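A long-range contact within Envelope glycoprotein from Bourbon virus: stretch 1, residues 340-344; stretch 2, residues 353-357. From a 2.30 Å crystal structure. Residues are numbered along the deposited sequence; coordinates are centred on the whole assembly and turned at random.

Stretch 1 340-344: KPMAS
Stretch 2, residues 353-357: MVSPC

Two strands, 342-344 and 353-356, pair antiparallel in the Bourbon virus envelope glycoprotein; their axes approach to 4.7 Å, with 151° between N-to-C directions. In register, M342 pairs with P356 (CA-CA 4.6 Å), A343 with S355 (CA-CA 5.2 Å) and S344 with V354 (CA-CA 4.8 Å). Backbones are extended, with phi/psi -157/163 at M342, -121/145 at both A343 and S355, -108/153 at S344 and -129/133 at V354.

Two hydrogen bonds join A343 and S355, A343 N to S355 O and S355 N to A343 O, each 2.9 Å and nearly straight (167° and 170°). C357 N extends the ladder to P341 O at 3.1 Å, more bent at 142°. M342 and P356 form a non-hydrogen-bonded pair, and their side chains diverge.

Three CA-H...O contacts accompany these bonds: M342 CA lies 3.3 Å from S355 O, V354 CA 3.5 Å from A343 O, and S344 CA 3.5 Å from M353 O. S355 O and A343 O thus each meet an alpha carbon as well as an amide.

Apolar contacts complete the interface. M342 (chi1 p, chi2 t, chi3 36°) brings CE to 3.5 Å from CG1 of V354 (chi1 153°). C357 (chi1 m) points toward stretch 1, its CB 3.7 Å from P341 CB and its SG 4.2 Å from A343 CB. A343 and S355 (chi1 m) share one sheet face; S344 (chi1 p) and V354 share the other.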

ATOM      1  N   LYS A 340      23.772  52.249  -2.574  1.00 42.18           N
ATOM      2  CA  LYS A 340      24.986  52.887  -3.054  1.00 45.30           C
ATOM      3  C   LYS A 340      24.760  54.390  -3.120  1.00 44.85           C
ATOM      4  O   LYS A 340      23.711  54.836  -3.597  1.00 46.07           O
ATOM      5  CB  LYS A 340      25.394  52.358  -4.441  1.00 43.55           C
ATOM      6  CG  LYS A 340      25.001  50.915  -4.714  1.00 48.84           C
ATOM      7  CD  LYS A 340      24.927  50.633  -6.211  1.00 52.10           C
ATOM      8  CE  LYS A 340      24.500  49.195  -6.487  1.00 57.37           C
ATOM      9  NZ  LYS A 340      24.693  48.817  -7.916  1.00 55.35           N
ATOM     10  N   PRO A 341      25.708  55.196  -2.647  1.00 36.50           N
ATOM     11  CA  PRO A 341      25.503  56.650  -2.660  1.00 35.84           C
ATOM     12  C   PRO A 341      25.493  57.225  -4.068  1.00 36.60           C
ATOM     13  O   PRO A 341      26.517  57.218  -4.759  1.00 35.80           O
ATOM     14  CB  PRO A 341      26.686  57.181  -1.840  1.00 41.20           C
ATOM     15  CG  PRO A 341      27.733  56.124  -1.957  1.00 43.51           C
ATOM     16  CD  PRO A 341      27.001  54.816  -2.052  1.00 41.78           C
ATOM     17  N   MET A 342      24.337  57.719  -4.506  1.00 43.75           N
ATOM     18  CA  MET A 342      24.217  58.296  -5.836  1.00 39.78           C
ATOM     19  C   MET A 342      23.031  59.246  -5.864  1.00 39.41           C
ATOM     20  O   MET A 342      22.158  59.206  -4.992  1.00 36.30           O
ATOM     21  CB  MET A 342      24.058  57.213  -6.910  1.00 40.25           C
ATOM     22  CG  MET A 342      22.654  56.644  -7.000  1.00 39.56           C
ATOM     23  SD  MET A 342      22.416  55.446  -8.333  1.00 51.36           S
ATOM     24  CE  MET A 342      23.993  54.600  -8.357  1.00 41.74           C
ATOM     25  N   ALA A 343      23.017  60.105  -6.880  1.00 25.85           N
ATOM     26  CA  ALA A 343      21.902  60.996  -7.153  1.00 26.23           C
ATOM     27  C   ALA A 343      21.355  60.715  -8.545  1.00 25.32           C
ATOM     28  O   ALA A 343      22.105  60.381  -9.467  1.00 23.74           O
ATOM     29  CB  ALA A 343      22.310  62.470  -7.048  1.00 30.38           C
ATOM     30  N   SER A 344      20.041  60.856  -8.691  1.00 37.56           N
ATOM     31  CA  SER A 344      19.353  60.569  -9.939  1.00 40.06           C
ATOM     32  C   SER A 344      18.898  61.860 -10.610  1.00 39.78           C
ATOM     33  O   SER A 344      18.663  62.873  -9.948  1.00 33.55           O
ATOM     34  CB  SER A 344      18.141  59.662  -9.705  1.00 36.85           C
ATOM     35  OG  SER A 344      17.049  60.397  -9.184  1.00 33.09           O
ATOM     36  N   MET A 353      19.541  59.476 -15.516  1.00 42.37           N
ATOM     37  CA  MET A 353      20.983  59.333 -15.402  1.00 42.14           C
ATOM     38  C   MET A 353      21.385  59.323 -13.933  1.00 39.97           C
ATOM     39  O   MET A 353      20.615  59.708 -13.050  1.00 36.54           O
ATOM     40  CB  MET A 353      21.720  60.461 -16.131  1.00 45.62           C
ATOM     41  CG  MET A 353      21.241  60.717 -17.540  1.00 44.33           C
ATOM     42  SD  MET A 353      21.747  59.442 -18.702  1.00 55.27           S
ATOM     43  CE  MET A 353      23.483  59.801 -18.914  1.00 49.52           C
ATOM     44  N   VAL A 354      22.618  58.895 -13.683  1.00 42.07           N
ATOM     45  CA  VAL A 354      23.099  58.635 -12.334  1.00 40.00           C
ATOM     46  C   VAL A 354      24.428  59.350 -12.132  1.00 44.85           C
ATOM     47  O   VAL A 354      25.321  59.265 -12.982  1.00 45.98           O
ATOM     48  CB  VAL A 354      23.248  57.123 -12.081  1.00 41.08           C
ATOM     49  CG1 VAL A 354      24.312  56.853 -11.033  1.00 48.67           C
ATOM     50  CG2 VAL A 354      21.907  56.527 -11.675  1.00 39.80           C
ATOM     51  N   SER A 355      24.556  60.052 -11.005  1.00 35.22           N
ATOM     52  CA  SER A 355      25.777  60.738 -10.625  1.00 40.66           C
ATOM     53  C   SER A 355      26.282  60.208  -9.288  1.00 33.37           C
ATOM     54  O   SER A 355      25.482  59.863  -8.414  1.00 33.37           O
ATOM     55  CB  SER A 355      25.557  62.253 -10.528  1.00 41.99           C
ATOM     56  OG  SER A 355      25.305  62.807 -11.807  1.00 45.73           O
ATOM     57  N   PRO A 356      27.597  60.130  -9.099  1.00 33.49           N
ATOM     58  CA  PRO A 356      28.135  59.529  -7.875  1.00 33.19           C
ATOM     59  C   PRO A 356      28.086  60.472  -6.686  1.00 30.86           C
ATOM     60  O   PRO A 356      28.152  61.695  -6.822  1.00 31.18           O
ATOM     61  CB  PRO A 356      29.585  59.209  -8.255  1.00 33.05           C
ATOM     62  CG  PRO A 356      29.926  60.257  -9.260  1.00 38.26           C
ATOM     63  CD  PRO A 356      28.661  60.508 -10.045  1.00 33.35           C
ATOM     64  N   CYS A 357      27.972  59.875  -5.502  1.00 37.89           N
ATOM     65  CA  CYS A 357      27.960  60.617  -4.246  1.00 35.57           C
ATOM     66  C   CYS A 357      29.052  60.111  -3.308  1.00 33.80           C
ATOM     67  O   CYS A 357      29.206  60.609  -2.192  1.00 34.56           O
ATOM     68  CB  CYS A 357      26.596  60.506  -3.564  1.00 35.93           C
ATOM     69  SG  CYS A 357      25.317  61.543  -4.288  1.00 37.38           S
TER